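Local atomic coordinates of putative alpha/beta hydrolase FOLD protein (Candidatus Nitrososphaera gargensis, PDB entry 5A62), a protein that probably hydrolyses carboxylic esters, as a carboxylesterase-type enzyme of the alpha/beta hydrolase fold. Residues Thr73-Asp76 against Leu77-Asp80; Ile145-Gly148 against Met149-Ala153. All coordinates share one frame; numbering follows the deposited sequence. Where two conformers were deposited one is given.

Contact 1 of 2, residues Thr73-Asp76 against Leu77-Asp80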
ATOM      1  N   THR A  73       3.243  -4.085   4.079  1.00  7.56           N
ATOM      2  CA  THR A  73       2.992  -2.908   4.920  1.00  7.58           C
ATOM      3  C   THR A  73       4.267  -2.566   5.633  1.00  7.45           C
ATOM      4  O   THR A  73       5.242  -3.345   5.715  1.00  6.98           O
ATOM      5  CB  THR A  73       1.917  -3.131   5.952  1.00  8.25           C
ATOM      6  OG1 THR A  73       2.360  -4.141   6.895  1.00  8.81           O
ATOM      7  CG2 THR A  73       0.632  -3.571   5.290  1.00  9.33           C
ATOM      8  N   MET A  74       4.310  -1.379   6.224  1.00  7.02           N
ATOM      9  CA  MET A  74       5.433  -1.036   7.059  1.00  7.08           C
ATOM     10  C   MET A  74       5.679  -2.059   8.143  1.00  7.64           C
ATOM     11  O   MET A  74       6.839  -2.346   8.462  1.00  7.72           O
ATOM     12  CB  MET A  74       5.241   0.331   7.728  1.00  7.98           C
ATOM     13  CG  MET A  74       5.296   1.570   6.853  1.00 10.32           C
ATOM     14  SD  MET A  74       6.703   1.663   5.742  1.00 11.26           S
ATOM     15  CE  MET A  74       7.961   1.720   6.928  1.00 11.06           C
ATOM     16  N   GLN A  75       4.629  -2.605   8.724  1.00  7.50           N
ATOM     17  CA  GLN A  75       4.832  -3.641   9.731  1.00  8.05           C
ATOM     18  C   GLN A  75       5.655  -4.783   9.287  1.00  8.26           C
ATOM     19  O   GLN A  75       6.469  -5.332  10.030  1.00  8.69           O
ATOM     20  CB  GLN A  75       3.486  -4.095  10.259  1.00  9.46           C
ATOM     21  CG  GLN A  75       3.613  -5.043  11.427  1.00 10.95           C
ATOM     22  CD  GLN A  75       4.264  -4.369  12.612  1.00 11.98           C
ATOM     23  OE1 GLN A  75       3.907  -3.227  12.958  1.00 14.86           O
ATOM     24  NE2 GLN A  75       5.225  -5.032  13.215  1.00 12.18           N
ATOM     25  N   ASP A  76       5.518  -5.176   8.018  1.00  7.13           N
ATOM     26  CA  ASP A  76       6.326  -6.227   7.451  1.00  7.56           C
ATOM     27  C   ASP A  76       7.799  -5.863   7.453  1.00  7.97           C
ATOM     28  O   ASP A  76       8.628  -6.712   7.707  1.00  7.99           O
ATOM     29  CB  ASP A  76       5.837  -6.596   6.070  1.00  8.89           C
ATOM     30  CG  ASP A  76       4.468  -7.206   6.115  1.00 10.43           C
ATOM     31  OD1 ASP A  76       4.282  -8.232   6.835  1.00 12.64           O
ATOM     32  OD2 ASP A  76       3.553  -6.723   5.399  1.00 10.24           O
ATOM     33  N   LEU A  77       8.126  -4.635   7.131  1.00  6.95           N
ATOM     34  CA  LEU A  77       9.507  -4.175   7.192  1.00  6.99           C
ATOM     35  C   LEU A  77      10.033  -4.165   8.645  1.00  7.31           C
ATOM     36  O   LEU A  77      11.197  -4.477   8.894  1.00  7.78           O
ATOM     37  CB  LEU A  77       9.694  -2.766   6.608  1.00  7.30           C
ATOM     38  CG  LEU A  77       9.368  -2.658   5.134  1.00  8.14           C
ATOM     39  CD1 LEU A  77       9.637  -1.266   4.631  1.00 10.34           C
ATOM     40  CD2 LEU A  77      10.111  -3.648   4.240  1.00  9.79           C
ATOM     41  N   ILE A  78       9.201  -3.858   9.585  1.00  7.56           N
ATOM     42  CA  ILE A  78       9.648  -3.882  10.985  1.00  8.87           C
ATOM     43  C   ILE A  78       9.923  -5.300  11.371  1.00  9.38           C
ATOM     44  O   ILE A  78      10.930  -5.574  12.039  1.00  9.24           O
ATOM     45  CB  ILE A  78       8.591  -3.251  11.915  1.00  8.61           C
ATOM     46  CG1 ILE A  78       8.063  -1.908  11.446  1.00 10.55           C
ATOM     47  CG2 ILE A  78       9.158  -3.149  13.341  1.00 10.94           C
ATOM     48  CD1 ILE A  78       9.103  -0.951  10.916  1.00  9.88           C
ATOM     49  N   ASP A  79       9.061  -6.218  10.959  1.00  9.26           N
ATOM     50  CA  ASP A  79       9.271  -7.635  11.261  1.00  9.55           C
ATOM     51  C   ASP A  79      10.545  -8.137  10.581  1.00  8.95           C
ATOM     52  O   ASP A  79      11.289  -8.912  11.216  1.00  9.43           O
ATOM     53  CB  ASP A  79       8.058  -8.425  10.841  1.00 11.20           C
ATOM     54  CG  ASP A  79       6.817  -8.104  11.633  1.00 15.38           C
ATOM     55  OD1 ASP A  79       6.855  -7.513  12.693  1.00 17.77           O
ATOM     56  OD2 ASP A  79       5.751  -8.575  11.134  1.00 21.58           O
ATOM     57  N   ASP A  80      10.869  -7.698   9.393  1.00  8.59           N
ATOM     58  CA  ASP A  80      12.137  -8.102   8.758  1.00  9.00           C
ATOM     59  C   ASP A  80      13.281  -7.677   9.595  1.00  8.72           C
ATOM     60  O   ASP A  80      14.280  -8.410   9.768  1.00  9.32           O
ATOM     61  CB  ASP A  80      12.291  -7.433   7.367  1.00  9.81           C
ATOM     62  CG  ASP A  80      11.286  -7.916   6.303  1.00 11.71           C
ATOM     63  OD1 ASP A  80      10.678  -9.014   6.470  1.00 11.73           O
ATOM     64  OD2 ASP A  80      11.140  -7.141   5.319  1.00 11.62           O
TER
HETATM   65  O   HOH W   1       5.846  -9.754   8.396  1.00 27.78           O
HETATM   66  O   HOH W   2       3.737  -7.954   9.595  1.00 28.20           O

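Contact 2 of 2, residues Ile145-Gly148 against Met149-Ala153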
ATOM      1  N   ILE A 145       7.986   1.666 -13.946  1.00 11.09           N
ATOM      2  CA  ILE A 145       7.301   0.555 -14.589  1.00 12.04           C
ATOM      3  C   ILE A 145       7.421   0.589 -16.125  1.00 12.58           C
ATOM      4  O   ILE A 145       7.644  -0.471 -16.731  1.00 13.86           O
ATOM      5  CB  ILE A 145       5.829   0.522 -14.136  1.00 11.69           C
ATOM      6  CG1 ILE A 145       5.783   0.240 -12.661  1.00 12.17           C
ATOM      7  CG2 ILE A 145       5.048  -0.597 -14.898  1.00 13.00           C
ATOM      8  CD1 ILE A 145       4.439   0.641 -12.016  1.00 11.35           C
ATOM      9  N   THR A 146       7.259   1.766 -16.675  1.00 13.92           N
ATOM     10  CA  THR A 146       7.194   1.882 -18.142  0.50 15.06           C
ATOM     11  C   THR A 146       8.598   1.939 -18.760  1.00 18.48           C
ATOM     12  O   THR A 146       8.836   1.347 -19.832  1.00 19.94           O
ATOM     13  CB  THR A 146       6.312   3.052 -18.548  0.50 15.27           C
ATOM     14  OG1 THR A 146       6.782   4.287 -18.023  0.50 19.63           O
ATOM     15  CG2 THR A 146       4.927   2.804 -18.049  0.50 13.62           C
ATOM     16  N   GLN A 147       9.533   2.596 -18.090  1.00 15.50           N
ATOM     17  CA  GLN A 147      10.864   2.942 -18.656  1.00 16.54           C
ATOM     18  C   GLN A 147      12.022   2.310 -17.915  1.00 16.49           C
ATOM     19  O   GLN A 147      13.110   2.194 -18.499  1.00 18.61           O
ATOM     20  CB  GLN A 147      11.096   4.425 -18.699  1.00 19.57           C
ATOM     21  CG  GLN A 147      10.070   5.273 -19.465  1.00 21.58           C
ATOM     22  CD  GLN A 147      10.577   6.699 -19.688  1.00 25.75           C
ATOM     23  OE1 GLN A 147      11.729   6.897 -20.114  1.00 33.77           O
ATOM     24  NE2 GLN A 147       9.753   7.681 -19.427  1.00 27.56           N
ATOM     25  N   GLY A 148      11.830   1.892 -16.660  1.00 13.64           N
ATOM     26  CA  GLY A 148      12.826   1.305 -15.872  1.00 13.12           C
ATOM     27  C   GLY A 148      13.581   2.241 -14.953  1.00 10.60           C
ATOM     28  O   GLY A 148      13.438   3.440 -14.956  1.00 11.81           O
ATOM     29  N   MET A 149      14.383   1.622 -14.087  1.00 11.79           N
ATOM     30  CA  MET A 149      15.077   2.329 -13.047  1.00 12.27           C
ATOM     31  C   MET A 149      16.228   3.217 -13.505  1.00 11.97           C
ATOM     32  O   MET A 149      16.488   4.254 -12.935  1.00 11.97           O
ATOM     33  CB  MET A 149      15.580   1.355 -11.960  1.00 13.85           C
ATOM     34  CG  MET A 149      14.410   0.602 -11.259  1.00 14.30           C
ATOM     35  SD  MET A 149      13.134   1.674 -10.550  1.00 13.45           S
ATOM     36  CE  MET A 149      13.956   2.138  -9.098  1.00 13.10           C
ATOM     37  N   LYS A 150      16.929   2.791 -14.561  1.00 13.49           N
ATOM     38  CA  LYS A 150      17.992   3.661 -15.071  1.00 13.93           C
ATOM     39  C   LYS A 150      17.369   4.954 -15.626  1.00 13.42           C
ATOM     40  O   LYS A 150      17.861   6.047 -15.371  1.00 13.86           O
ATOM     41  CB  LYS A 150      18.808   2.941 -16.134  1.00 17.84           C
ATOM     42  CG  LYS A 150      19.619   1.738 -15.659  1.00 25.43           C
ATOM     43  CD  LYS A 150      20.473   1.217 -16.824  1.00 32.16           C
ATOM     44  CE  LYS A 150      21.070  -0.179 -16.630  1.00 39.49           C
ATOM     45  NZ  LYS A 150      21.703  -0.395 -15.294  1.00 42.36           N
ATOM     46  N   ALA A 151      16.243   4.822 -16.348  1.00 12.59           N
ATOM     47  CA  ALA A 151      15.530   6.000 -16.813  1.00 13.13           C
ATOM     48  C   ALA A 151      14.993   6.842 -15.699  1.00 12.80           C
ATOM     49  O   ALA A 151      15.124   8.067 -15.697  1.00 12.26           O
ATOM     50  CB  ALA A 151      14.411   5.636 -17.752  1.00 14.53           C
ATOM     51  N   LEU A 152      14.463   6.180 -14.672  1.00 11.43           N
ATOM     52  CA  LEU A 152      13.976   6.929 -13.560  1.00 10.32           C
ATOM     53  C   LEU A 152      15.107   7.742 -12.908  1.00  9.85           C
ATOM     54  O   LEU A 152      14.920   8.926 -12.562  1.00 10.51           O
ATOM     55  CB  LEU A 152      13.248   6.045 -12.555  1.00  9.32           C
ATOM     56  CG  LEU A 152      12.812   6.730 -11.262  1.00  9.91           C
ATOM     57  CD1 LEU A 152      11.913   7.912 -11.494  1.00 10.06           C
ATOM     58  CD2 LEU A 152      12.111   5.721 -10.353  1.00 10.62           C
ATOM     59  N   ALA A 153      16.264   7.148 -12.718  1.00  9.86           N
ATOM     60  CA  ALA A 153      17.349   7.907 -12.146  1.00 10.87           C
ATOM     61  C   ALA A 153      17.682   9.141 -12.992  1.00 11.34           C
ATOM     62  O   ALA A 153      17.939  10.199 -12.461  1.00 11.60           O
ATOM     63  CB  ALA A 153      18.603   7.055 -11.969  1.00 13.13           C
TER
HETATM   64  O   HOH W   3      15.666   2.293 -17.724  1.00 17.69           O

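Contact 1 of 2, residues Thr73-Asp76 against Leu77-Asp80
Gln75 sends CG away from its own backbone N (chi1 -173°) and bends at chi2, while Asp79 holds CG beside its N; together these torsions bring amide and carboxylate into contact one turn apart at the start of helix 74-87 of the alpha/beta hydrolase fold. NE2 of Gln75 donates to OD1 of Asp79 at 3.0 Å. The acceptor lies near the amide plane, yet the donor stands above the carboxylate, 46° out of its plane. OE1 of Gln75 is bonded to Gln111 on helix 100-111, so the amide is held at both ends.

Thr73 is the N-cap, and its backbone N donates almost linearly (179°) to the anti lone pair of Asp76 OD2 at 3.0 Å, the N3-to-N-cap half of a capping box. The other oxygen, Asp76 OD1, is 4.6 Å from Asp79 OD2; two waters bridge this like-charged pair, which probably eases its repulsion. Asp80 instead turns to Arg83 and Arg59, in salt bridges. The same Gln75-Asp79 pair shares a routine helical bond, Asp79 N to Gln75 O at 2.9 Å. On the buried side Met74, bent at chi2 and chi3, sets CE 4.1 Å from CD1 of Leu77.

Contact 2 of 2, residues Ile145-Gly148 against Met149-Ala153
The CB atoms of Gln147 and Ala151 each face the other segment and meet at 3.7 Å across the turn between helices 136-147 and 149-157. Beyond CG the glutamine chain is extended. With CG opposite its carbonyl carbon (chi1 -57°), it lies alongside the methyl and presents its amide oxygen, OE1 to Ala151 CB being 3.8 Å, while NE2 is turned farther off. This is van der Waals contact at an exposed side chain, with no polar bond between the two residues.

Met149 and Leu152 take a different course. Met149 aims CB away from the preceding segment and bends at chi2 and chi3 to pack on Ala144, Phe180 and Phe188. Leu152, with CG opposite its backbone N (chi1 174°), enters the same apolar region, touching Val143 and both phenylalanines. Its CB also lies 3.5 Å from Gly148 O.

Gly148 makes the change of direction possible: it leaves helical geometry with a positive phi (95°), a backbone setting in which a CB would press against the preceding carbonyl O, which by itself calls for glycine, and is the N-cap of helix 149-157. Its carbonyl accepts the first bond of that helix, from Leu152 N at 2.9 Å. In the sequence the two helices come between strands 116-122 and 212-218, where this family commonly carries a helical cap, so they probably belong to it.

One water joins the two sides: it donates to Gln147 O at 2.7 Å and accepts from Ala151 N at 2.9 Å. One backbone bond and one water thus link the two segments, whereas the side chains contribute apolar packing; a backbone carbonyl and a backbone N-H that do not bond directly to each other are both satisfied through the solvent molecule.

In the fold
Contacts 1 and 2 are separate local features, their centres 26 Å apart and their nearest atoms about 15 Å apart. Contact 1 is largely buried, its centre about 13 Å from the centre of the chain, and begins a single helix packed on helix 100-111; the centre of contact 2 is about 22 Å from it, partly solvent-exposed, and the contact joins two helices that follow strand 116-122 and precede strand 212-218 in sequence. Residues 73-80 add carboxylates, an amide and bridging waters to a buried apolar side; residues 145-153 have no polar side-chain bond across their segments, relying on glycine, one backbone bond and one water. Both also meet the second subunit, 73-76 through its Phe138 and 145-148 through its Lys68, Thr69 and Ser8.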